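Local coordinates for signal recognition 54 kDa protein (Pyrococcus furiosus, PDB 3DM5) that belongs to the SRP54 family of signal recognition particle proteins, joining a helical bundle, a P-loop GTPase-type domain and a signal peptide binding domain, at residues A[2-14]-A[287-299]. Residues are numbered along the deposited sequence; the frame is centred on the assembly and turned at random.
Sequences VLDNLGKALANTL and PRFVSRLLGLGDI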
ATOM      1  N   VAL A   2      12.483  -9.792   6.913  1.00 81.69           N
ATOM      2  CA  VAL A   2      13.566  -9.187   7.710  1.00 67.01           C
ATOM      3  C   VAL A   2      13.753  -7.689   7.493  1.00 58.78           C
ATOM      4  O   VAL A   2      14.532  -7.252   6.653  1.00 48.47           O
ATOM      5  CB  VAL A   2      14.908  -9.985   7.664  1.00 57.47           C
ATOM      6  CG1 VAL A   2      15.548  -9.924   6.289  1.00 62.14           C
ATOM      7  CG2 VAL A   2      15.857  -9.462   8.724  1.00 42.73           C
ATOM      8  N   LEU A   3      13.004  -6.920   8.278  1.00 61.49           N
ATOM      9  CA  LEU A   3      13.054  -5.461   8.270  1.00 63.03           C
ATOM     10  C   LEU A   3      12.599  -4.887   6.939  1.00 69.40           C
ATOM     11  O   LEU A   3      11.936  -3.848   6.903  1.00 69.17           O
ATOM     12  CB  LEU A   3      14.434  -4.957   8.681  1.00 58.49           C
ATOM     13  CG  LEU A   3      14.608  -4.811  10.192  1.00 48.78           C
ATOM     14  CD1 LEU A   3      14.050  -6.006  10.946  1.00 44.20           C
ATOM     15  CD2 LEU A   3      16.069  -4.593  10.537  1.00 49.78           C
ATOM     16  N   ASP A   4      12.981  -5.570   5.859  1.00 73.18           N
ATOM     17  CA  ASP A   4      12.260  -5.555   4.576  1.00 67.05           C
ATOM     18  C   ASP A   4      11.959  -4.169   4.007  1.00 71.73           C
ATOM     19  O   ASP A   4      12.755  -3.605   3.253  1.00 73.77           O
ATOM     20  CB  ASP A   4      10.968  -6.378   4.691  1.00 75.42           C
ATOM     21  CG  ASP A   4      10.121  -5.992   5.914  1.00 79.58           C
ATOM     22  OD1 ASP A   4       9.384  -4.979   5.857  1.00 77.54           O
ATOM     23  OD2 ASP A   4      10.187  -6.711   6.935  1.00 72.65           O
ATOM     24  N   ASN A   5      10.792  -3.638   4.352  1.00 59.04           N
ATOM     25  CA  ASN A   5      10.439  -2.274   3.996  1.00 61.56           C
ATOM     26  C   ASN A   5      11.471  -1.255   4.491  1.00 56.08           C
ATOM     27  O   ASN A   5      11.793  -0.304   3.782  1.00 47.96           O
ATOM     28  CB  ASN A   5       9.057  -1.937   4.559  1.00 67.73           C
ATOM     29  CG  ASN A   5       7.935  -2.641   3.821  1.00 86.20           C
ATOM     30  OD1 ASN A   5       8.076  -3.033   2.650  1.00 79.77           O
ATOM     31  ND2 ASN A   5       6.799  -2.802   4.500  1.00 77.27           N
ATOM     32  N   LEU A   6      11.983  -1.456   5.709  1.00 49.77           N
ATOM     33  CA  LEU A   6      12.945  -0.527   6.287  1.00 48.77           C
ATOM     34  C   LEU A   6      14.220  -0.512   5.441  1.00 48.71           C
ATOM     35  O   LEU A   6      14.786   0.541   5.157  1.00 47.41           O
ATOM     36  CB  LEU A   6      13.241  -0.869   7.754  1.00 41.88           C
ATOM     37  CG  LEU A   6      14.217   0.035   8.520  1.00 42.62           C
ATOM     38  CD1 LEU A   6      13.762   1.468   8.569  1.00 39.73           C
ATOM     39  CD2 LEU A   6      14.449  -0.480   9.937  1.00 43.89           C
ATOM     40  N   GLY A   7      14.645  -1.692   5.017  1.00 45.62           N
ATOM     41  CA  GLY A   7      15.765  -1.812   4.108  1.00 44.83           C
ATOM     42  C   GLY A   7      15.610  -0.960   2.866  1.00 56.83           C
ATOM     43  O   GLY A   7      16.446  -0.099   2.596  1.00 55.81           O
ATOM     44  N   LYS A   8      14.545  -1.197   2.107  1.00 56.37           N
ATOM     45  CA  LYS A   8      14.295  -0.432   0.890  1.00 48.46           C
ATOM     46  C   LYS A   8      14.291   1.051   1.165  1.00 52.02           C
ATOM     47  O   LYS A   8      14.875   1.814   0.420  1.00 57.71           O
ATOM     48  CB  LYS A   8      12.958  -0.804   0.258  1.00 57.59           C
ATOM     49  CG  LYS A   8      12.940  -2.081  -0.555  1.00 68.22           C
ATOM     50  CD  LYS A   8      11.514  -2.377  -1.007  1.00 85.69           C
ATOM     51  CE  LYS A   8      10.726  -1.072  -1.156  1.00 92.27           C
ATOM     52  NZ  LYS A   8       9.521  -1.188  -2.028  1.00 95.42           N
ATOM     53  N   ALA A   9      13.621   1.467   2.230  1.00 46.07           N
ATOM     54  CA  ALA A   9      13.522   2.884   2.527  1.00 45.71           C
ATOM     55  C   ALA A   9      14.882   3.502   2.881  1.00 51.40           C
ATOM     56  O   ALA A   9      15.209   4.619   2.450  1.00 47.58           O
ATOM     57  CB  ALA A   9      12.509   3.121   3.633  1.00 45.69           C
ATOM     58  N   LEU A  10      15.681   2.791   3.667  1.00 45.26           N
ATOM     59  CA  LEU A  10      16.994   3.326   4.010  1.00 56.74           C
ATOM     60  C   LEU A  10      17.910   3.411   2.773  1.00 50.79           C
ATOM     61  O   LEU A  10      18.497   4.453   2.477  1.00 43.18           O
ATOM     62  CB  LEU A  10      17.614   2.533   5.156  1.00 46.31           C
ATOM     63  CG  LEU A  10      16.850   2.730   6.471  1.00 45.87           C
ATOM     64  CD1 LEU A  10      17.101   1.570   7.424  1.00 43.43           C
ATOM     65  CD2 LEU A  10      17.148   4.095   7.141  1.00 41.41           C
ATOM     66  N   ALA A  11      17.999   2.320   2.032  1.00 48.38           N
ATOM     67  CA  ALA A  11      18.779   2.295   0.802  1.00 51.57           C
ATOM     68  C   ALA A  11      18.420   3.430  -0.167  1.00 54.49           C
ATOM     69  O   ALA A  11      19.285   3.946  -0.875  1.00 53.82           O
ATOM     70  CB  ALA A  11      18.616   0.950   0.126  1.00 46.07           C
ATOM     71  N   ASN A  12      17.147   3.816  -0.203  1.00 47.62           N
ATOM     72  CA  ASN A  12      16.703   4.831  -1.152  1.00 51.30           C
ATOM     73  C   ASN A  12      17.195   6.224  -0.809  1.00 57.02           C
ATOM     74  O   ASN A  12      17.429   7.050  -1.692  1.00 61.15           O
ATOM     75  CB  ASN A  12      15.183   4.821  -1.297  1.00 48.54           C
ATOM     76  CG  ASN A  12      14.693   3.644  -2.115  1.00 60.02           C
ATOM     77  OD1 ASN A  12      15.471   2.986  -2.814  1.00 55.06           O
ATOM     78  ND2 ASN A  12      13.402   3.364  -2.026  1.00 54.12           N
ATOM     79  N   THR A  13      17.363   6.487   0.477  1.00 50.49           N
ATOM     80  CA  THR A  13      17.874   7.775   0.894  1.00 52.91           C
ATOM     81  C   THR A  13      19.329   7.857   0.472  1.00 56.09           C
ATOM     82  O   THR A  13      19.814   8.927   0.146  1.00 63.74           O
ATOM     83  CB  THR A  13      17.749   7.969   2.410  1.00 53.60           C
ATOM     84  OG1 THR A  13      18.779   7.225   3.077  1.00 48.31           O
ATOM     85  CG2 THR A  13      16.377   7.504   2.885  1.00 46.02           C
ATOM     86  N   LEU A  14      20.016   6.717   0.462  1.00 58.03           N
ATOM     87  CA  LEU A  14      21.423   6.677   0.069  1.00 54.61           C
ATOM     88  C   LEU A  14      21.568   6.780  -1.448  1.00 58.99           C
ATOM     89  O   LEU A  14      22.485   7.444  -1.936  1.00 58.37           O
ATOM     90  CB  LEU A  14      22.132   5.424   0.613  1.00 44.51           C
ATOM     91  CG  LEU A  14      22.365   5.402   2.127  1.00 47.39           C
ATOM     92  CD1 LEU A  14      23.342   4.325   2.490  1.00 46.20           C
ATOM     93  CD2 LEU A  14      22.866   6.755   2.620  1.00 44.57           C
ATOM     94  N   PRO A 287      27.722  -4.597  11.607  1.00 45.39           N
ATOM     95  CA  PRO A 287      28.210  -3.940  10.385  1.00 44.82           C
ATOM     96  C   PRO A 287      27.798  -4.660   9.097  1.00 42.09           C
ATOM     97  O   PRO A 287      27.576  -4.005   8.084  1.00 45.21           O
ATOM     98  CB  PRO A 287      29.744  -3.986  10.544  1.00 41.06           C
ATOM     99  CG  PRO A 287      29.989  -4.330  11.949  1.00 45.73           C
ATOM    100  CD  PRO A 287      28.827  -5.110  12.431  1.00 47.29           C
ATOM    101  N   ARG A 288      27.729  -5.988   9.141  1.00 43.06           N
ATOM    102  CA  ARG A 288      27.325  -6.804   8.003  1.00 41.72           C
ATOM    103  C   ARG A 288      25.828  -6.716   7.784  1.00 47.56           C
ATOM    104  O   ARG A 288      25.350  -6.679   6.652  1.00 46.39           O
ATOM    105  CB  ARG A 288      27.665  -8.264   8.265  1.00 48.00           C
ATOM    106  CG  ARG A 288      29.073  -8.496   8.712  1.00 58.01           C
ATOM    107  CD  ARG A 288      29.939  -8.915   7.562  1.00 63.94           C
ATOM    108  NE  ARG A 288      31.333  -8.591   7.825  1.00 73.11           N
ATOM    109  CZ  ARG A 288      32.293  -8.637   6.908  1.00 78.96           C
ATOM    110  NH1 ARG A 288      32.009  -9.008   5.664  1.00 73.93           N
ATOM    111  NH2 ARG A 288      33.537  -8.316   7.239  1.00 76.37           N
ATOM    112  N   PHE A 289      25.085  -6.711   8.885  1.00 45.43           N
ATOM    113  CA  PHE A 289      23.638  -6.617   8.827  1.00 47.10           C
ATOM    114  C   PHE A 289      23.226  -5.248   8.274  1.00 46.42           C
ATOM    115  O   PHE A 289      22.449  -5.162   7.331  1.00 39.54           O
ATOM    116  CB  PHE A 289      23.068  -6.874  10.209  1.00 40.16           C
ATOM    117  CG  PHE A 289      21.578  -6.720  10.307  1.00 43.75           C
ATOM    118  CD1 PHE A 289      20.747  -7.811  10.112  1.00 39.43           C
ATOM    119  CD2 PHE A 289      21.009  -5.492  10.660  1.00 36.45           C
ATOM    120  CE1 PHE A 289      19.374  -7.684  10.228  1.00 38.08           C
ATOM    121  CE2 PHE A 289      19.646  -5.359  10.783  1.00 34.61           C
ATOM    122  CZ  PHE A 289      18.823  -6.467  10.564  1.00 36.58           C
ATOM    123  N   VAL A 290      23.769  -4.181   8.844  1.00 39.44           N
ATOM    124  CA  VAL A 290      23.432  -2.836   8.397  1.00 42.14           C
ATOM    125  C   VAL A 290      23.861  -2.634   6.951  1.00 48.11           C
ATOM    126  O   VAL A 290      23.265  -1.853   6.214  1.00 48.03           O
ATOM    127  CB  VAL A 290      24.095  -1.777   9.279  1.00 31.30           C
ATOM    128  CG1 VAL A 290      24.133  -0.437   8.579  1.00 37.95           C
ATOM    129  CG2 VAL A 290      23.348  -1.664  10.562  1.00 40.49           C
ATOM    130  N   SER A 291      24.896  -3.351   6.543  1.00 47.49           N
ATOM    131  CA  SER A 291      25.347  -3.309   5.164  1.00 42.89           C
ATOM    132  C   SER A 291      24.361  -3.970   4.184  1.00 47.71           C
ATOM    133  O   SER A 291      24.119  -3.418   3.117  1.00 46.14           O
ATOM    134  CB  SER A 291      26.749  -3.919   5.043  1.00 43.16           C
ATOM    135  OG  SER A 291      27.234  -3.851   3.718  1.00 46.56           O
ATOM    136  N   ARG A 292      23.802  -5.138   4.521  1.00 45.95           N
ATOM    137  CA  ARG A 292      22.731  -5.726   3.689  1.00 48.21           C
ATOM    138  C   ARG A 292      21.490  -4.833   3.729  1.00 52.25           C
ATOM    139  O   ARG A 292      20.860  -4.572   2.705  1.00 52.69           O
ATOM    140  CB  ARG A 292      22.336  -7.128   4.146  1.00 52.69           C
ATOM    141  CG  ARG A 292      23.471  -7.961   4.661  1.00 65.63           C
ATOM    142  CD  ARG A 292      24.170  -8.721   3.554  1.00 86.02           C
ATOM    143  NE  ARG A 292      23.484  -9.969   3.233  1.00 97.97           N
ATOM    144  CZ  ARG A 292      24.079 -11.028   2.689  1.00105.17           C
ATOM    145  NH1 ARG A 292      25.379 -10.986   2.410  1.00 98.13           N
ATOM    146  NH2 ARG A 292      23.382 -12.131   2.429  1.00 98.72           N
ATOM    147  N   LEU A 293      21.148  -4.372   4.928  1.00 47.43           N
ATOM    148  CA  LEU A 293      20.044  -3.453   5.107  1.00 53.13           C
ATOM    149  C   LEU A 293      20.120  -2.325   4.076  1.00 58.25           C
ATOM    150  O   LEU A 293      19.196  -2.169   3.279  1.00 59.13           O
ATOM    151  CB  LEU A 293      20.012  -2.902   6.541  1.00 47.89           C
ATOM    152  CG  LEU A 293      18.747  -2.157   6.983  1.00 49.13           C
ATOM    153  CD1 LEU A 293      17.538  -3.081   7.010  1.00 43.01           C
ATOM    154  CD2 LEU A 293      18.960  -1.522   8.351  1.00 40.42           C
ATOM    155  N   LEU A 294      21.224  -1.572   4.066  1.00 51.86           N
ATOM    156  CA  LEU A 294      21.353  -0.389   3.199  1.00 54.76           C
ATOM    157  C   LEU A 294      21.641  -0.675   1.714  1.00 52.25           C
ATOM    158  O   LEU A 294      21.758   0.242   0.905  1.00 55.41           O
ATOM    159  CB  LEU A 294      22.415   0.555   3.743  1.00 48.05           C
ATOM    160  CG  LEU A 294      22.144   1.026   5.167  1.00 54.50           C
ATOM    161  CD1 LEU A 294      23.300   1.842   5.640  1.00 40.11           C
ATOM    162  CD2 LEU A 294      20.878   1.836   5.203  1.00 51.80           C
ATOM    163  N   GLY A 295      21.755  -1.946   1.362  1.00 47.53           N
ATOM    164  CA  GLY A 295      21.962  -2.323  -0.022  1.00 56.49           C
ATOM    165  C   GLY A 295      23.365  -2.063  -0.537  1.00 60.33           C
ATOM    166  O   GLY A 295      23.570  -1.926  -1.744  1.00 55.44           O
ATOM    167  N   LEU A 296      24.325  -2.010   0.384  1.00 56.07           N
ATOM    168  CA  LEU A 296      25.714  -1.719   0.065  1.00 47.73           C
ATOM    169  C   LEU A 296      26.404  -2.924  -0.524  1.00 55.26           C
ATOM    170  O   LEU A 296      26.059  -4.062  -0.202  1.00 54.99           O
ATOM    171  CB  LEU A 296      26.466  -1.284   1.322  1.00 47.39           C
ATOM    172  CG  LEU A 296      25.875  -0.031   1.954  1.00 46.77           C
ATOM    173  CD1 LEU A 296      26.625   0.416   3.190  1.00 39.86           C
ATOM    174  CD2 LEU A 296      25.854   1.052   0.918  1.00 48.23           C
ATOM    175  N   GLY A 297      27.378  -2.662  -1.393  1.00 54.37           N
ATOM    176  CA  GLY A 297      28.229  -3.700  -1.944  1.00 45.56           C
ATOM    177  C   GLY A 297      27.492  -4.699  -2.807  1.00 56.34           C
ATOM    178  O   GLY A 297      27.903  -5.859  -2.926  1.00 62.96           O
ATOM    179  N   ASP A 298      26.414  -4.237  -3.431  1.00 59.04           N
ATOM    180  CA  ASP A 298      25.518  -5.127  -4.151  1.00 58.88           C
ATOM    181  C   ASP A 298      26.036  -5.507  -5.544  1.00 63.21           C
ATOM    182  O   ASP A 298      25.414  -5.197  -6.561  1.00 59.02           O
ATOM    183  CB  ASP A 298      24.109  -4.538  -4.225  1.00 52.44           C
ATOM    184  CG  ASP A 298      23.098  -5.529  -4.759  1.00 59.16           C
ATOM    185  OD1 ASP A 298      23.395  -6.742  -4.781  1.00 56.79           O
ATOM    186  OD2 ASP A 298      22.006  -5.095  -5.168  1.00 64.91           O
ATOM    187  N   ILE A 299      27.174  -6.196  -5.571  1.00 71.61           N
ATOM    188  CA  ILE A 299      27.734  -6.729  -6.812  1.00 69.11           C
ATOM    189  C   ILE A 299      26.824  -7.779  -7.455  1.00 61.59           C
ATOM    190  O   ILE A 299      26.770  -7.891  -8.683  1.00 66.88           O
ATOM    191  CB  ILE A 299      29.120  -7.357  -6.584  1.00 74.07           C
ATOM    192  CG1 ILE A 299      30.052  -6.360  -5.891  1.00 65.80           C
ATOM    193  CG2 ILE A 299      29.710  -7.827  -7.915  1.00 62.41           C
ATOM    194  CD1 ILE A 299      30.484  -5.211  -6.789  1.00 67.94           C
TER
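Leu-293 and Leu-294 pack against Gly-7, Leu-10 and Leu-14 on one flank of helix 5-19, the axes of 5-14 and 287-293 being inclined at 78°. Leu-293 has its CG anti to the backbone N (chi1 -167°), which carries the branch over the backbone of Gly-7: Leu-293 CD1 lies 3.6 Å from Gly-7 CA, while its CD2 meets Leu-10 CD1 at 3.7 Å. Leu-294 has its CG anti to the carbonyl carbon (chi1 -58°); its CD2 packs on Leu-10 CB, and its CD1 meets Leu-14 CD1 at 4.0 Å. Leu-83 and Val-79 of helix 71-86 adjoin this last pair.

The aromatic part lies nearer the N-terminus. Leu-3 approaches the Phe-289 ring at its edge, in plane, with Leu-3 CD2 3.3 Å from Phe-289 CZ, and Val-2 CG2 lies near the ring edge too. Leu-3 CB, 4.0 Å from Leu-293 CD1, links this group to the leucines. Leu-259 of helix 255-263 touches both Leu-3 and Phe-289.

Backbone atoms take part as well. Ala-11 CB rests against Leu-294 O, beside Gly-295, whose positive phi belongs to a Schellman motif.

With 450 Å² buried and no polar bond between the segments, apolar burial and the fit of leucine side chains against Gly-7 and Ala-11 join helix 5-19, of the helical bundle region, to helix 286-293, of the GTPase region.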